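Local coordinates for phosphodiesterase (Pseudomonas aeruginosa, PDB 4G75), which is a magnesium-binding, colicin M-like bacteriocin that probably kills related bacteria by cleaving a lipid-linked peptidoglycan precursor, at residues A[234-239]-A[283-288]. Sequence-based numbering, arbitrary orientation.
Sequences GEIRAY and IPVNIS. With EDO (1,2-ethanediol), chain C.
Gly234 and Val285 form an antiparallel hydrogen-bonded pair between strand 229-243 and strand 283-290. Gly234 N donates to Val285 O at 2.9 Å. Val285 N returns a bond to Gly234 O, but it approaches from above the carbonyl plane, 42° out of it. Gly234 has no side chain, and Val285 CB rests against Gly234 O.

Glu235 follows, opposite Pro284 in a non-hydrogen-bonded pair. Pro284 has no N-H to give, and at this position none is needed across the pair. Glu235 CA lies 3.3 Å from Ile283 O in a CA-H...O contact, and CB also touches that oxygen. Glu235 CG sits between the backbone N and the carbonyl carbon (chi1 63°), and the chain then extends away from Pro284. In one of its two conformers, Arg237 NH1 donates to the anti lone pair of Glu235 OE2 at 2.9 Å, part of a salt bridge along the same strand.

Ile236 pairs with Ile283. Two backbone bonds join them, Ile236 N to Ile283 O and Ile283 N to Ile236 O. Ile236 CB and Ile283 CB stand 4.1 Å apart. Ile236 CG1 lies beside its own backbone N and meets Val285 CG2 at 3.7 Å. Pro170, Ile163 and Phe232 extend this apolar patch.

Arg237 lies on the face of Glu235. In the same conformer Arg237 NE donates to O2 of a 1,2-ethanediol, probably from the crystallisation liquor, which also bonds Arg217. Beyond Ala238, C1 of the diol lies over one face of the Tyr239 ring, toward its rim.

Strand 229-243 also pairs with strand 213-224, which makes it an inner strand here. The side chain of Ile283 is about 11 Å from that of magnesium-binding Val211, so this is strand packing near the metal site. Four backbone bonds and the apolar side chains hold the strands together, while the Glu235-Arg237 pair, on the other face, stays within one strand.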
loop_
_atom_site.group_PDB
_atom_site.type_symbol
_atom_site.label_atom_id
_atom_site.label_comp_id
_atom_site.label_asym_id
_atom_site.label_seq_id
_atom_site.Cartn_x
_atom_site.Cartn_y
_atom_site.Cartn_z
ATOM N N GLY A 234 15.995 23.170 5.618
ATOM C CA GLY A 234 15.901 22.045 6.518
ATOM C C GLY A 234 15.314 20.859 5.803
ATOM O O GLY A 234 15.558 20.658 4.616
ATOM N N GLU A 235 14.534 20.072 6.526
ATOM C CA GLU A 235 13.951 18.884 5.927
ATOM C C GLU A 235 12.671 18.470 6.624
ATOM O O GLU A 235 12.367 18.909 7.739
ATOM C CB GLU A 235 14.958 17.733 5.925
ATOM C CG GLU A 235 15.382 17.280 7.296
ATOM C CD GLU A 235 16.556 16.322 7.252
ATOM O OE1 GLU A 235 17.341 16.376 6.285
ATOM O OE2 GLU A 235 16.693 15.516 8.190
ATOM N N ILE A 236 11.920 17.630 5.934
ATOM C CA ILE A 236 10.721 17.019 6.466
ATOM C C ILE A 236 11.019 15.545 6.713
ATOM O O ILE A 236 11.525 14.850 5.826
ATOM C CB ILE A 236 9.561 17.132 5.447
ATOM C CG1 ILE A 236 9.154 18.602 5.270
ATOM C CG2 ILE A 236 8.370 16.293 5.881
ATOM C CD1 ILE A 236 8.078 18.815 4.239
ATOM N N ARG A 237 10.754 15.087 7.931
ATOM C CA ARG A 237 10.812 13.669 8.250
ATOM C C ARG A 237 9.437 13.203 8.710
ATOM O O ARG A 237 8.502 13.993 8.783
ATOM C CB ARG A 237 11.875 13.396 9.318
ATOM C CG ARG A 237 13.250 13.930 8.942
ATOM C CD ARG A 237 14.367 13.182 9.654
ATOM N NE ARG A 237 14.392 13.457 11.086
ATOM C CZ ARG A 237 15.035 14.483 11.633
ATOM N NH1 ARG A 237 15.693 15.337 10.860
ATOM N NH2 ARG A 237 15.009 14.661 12.947
ATOM N N ALA A 238 9.314 11.915 9.012
ATOM C CA ALA A 238 8.024 11.384 9.423
ATOM C C ALA A 238 8.190 10.356 10.520
ATOM O O ALA A 238 9.111 9.535 10.478
ATOM C CB ALA A 238 7.297 10.762 8.235
ATOM N N TYR A 239 7.275 10.389 11.482
ATOM C CA TYR A 239 7.268 9.400 12.551
ATOM C C TYR A 239 6.662 8.071 12.103
ATOM O O TYR A 239 5.845 8.023 11.176
ATOM C CB TYR A 239 6.498 9.929 13.765
ATOM C CG TYR A 239 7.121 11.150 14.411
ATOM C CD1 TYR A 239 8.056 11.022 15.431
ATOM C CD2 TYR A 239 6.773 12.427 13.999
ATOM C CE1 TYR A 239 8.627 12.133 16.026
ATOM C CE2 TYR A 239 7.343 13.554 14.589
ATOM C CZ TYR A 239 8.269 13.397 15.600
ATOM O OH TYR A 239 8.837 14.508 16.202
ATOM N N ILE A 283 12.648 14.672 3.230
ATOM C CA ILE A 283 12.356 15.468 2.048
ATOM C C ILE A 283 13.001 16.826 2.275
ATOM O O ILE A 283 12.660 17.507 3.235
ATOM C CB ILE A 283 10.844 15.654 1.863
ATOM C CG1 ILE A 283 10.142 14.293 1.765
ATOM C CG2 ILE A 283 10.545 16.526 0.635
ATOM C CD1 ILE A 283 8.626 14.370 1.884
ATOM N N PRO A 284 13.945 17.218 1.401
ATOM C CA PRO A 284 14.643 18.504 1.552
ATOM C C PRO A 284 13.705 19.703 1.457
ATOM O O PRO A 284 12.772 19.703 0.650
ATOM C CB PRO A 284 15.616 18.515 0.367
ATOM C CG PRO A 284 15.800 17.077 0.008
ATOM C CD PRO A 284 14.468 16.440 0.265
ATOM N N VAL A 285 13.965 20.719 2.271
ATOM C CA VAL A 285 13.212 21.964 2.207
ATOM C C VAL A 285 14.156 23.148 2.057
ATOM O O VAL A 285 15.078 23.331 2.857
ATOM C CB VAL A 285 12.338 22.180 3.458
ATOM C CG1 VAL A 285 11.570 23.481 3.339
ATOM C CG2 VAL A 285 11.366 21.019 3.639
ATOM N N ASN A 286 13.914 23.936 1.015
ATOM C CA ASN A 286 14.685 25.142 0.751
ATOM C C ASN A 286 13.743 26.229 0.252
ATOM O O ASN A 286 13.424 26.288 -0.935
ATOM C CB ASN A 286 15.773 24.854 -0.287
ATOM C CG ASN A 286 16.758 26.000 -0.448
ATOM O OD1 ASN A 286 16.880 26.864 0.423
ATOM N ND2 ASN A 286 17.478 26.006 -1.567
ATOM N N ILE A 287 13.287 27.077 1.167
ATOM C CA ILE A 287 12.295 28.087 0.837
ATOM C C ILE A 287 12.705 29.465 1.330
ATOM O O ILE A 287 13.581 29.603 2.190
ATOM C CB ILE A 287 10.911 27.717 1.413
ATOM C CG1 ILE A 287 10.997 27.487 2.925
ATOM C CG2 ILE A 287 10.369 26.474 0.723
ATOM C CD1 ILE A 287 9.652 27.326 3.593
ATOM N N SER A 288 12.061 30.490 0.795
ATOM C CA SER A 288 12.418 31.848 1.164
ATOM C C SER A 288 11.278 32.785 0.841
ATOM O O SER A 288 10.376 32.444 0.075
ATOM C CB SER A 288 13.691 32.280 0.433
ATOM O OG SER A 288 13.518 32.234 -0.971
HETATM C C1 EDO C . 10.839 11.972 13.324
HETATM O O1 EDO C . 11.751 12.302 14.376
HETATM C C2 EDO C . 11.443 10.821 12.529
HETATM O O2 EDO C . 12.744 11.224 12.085
#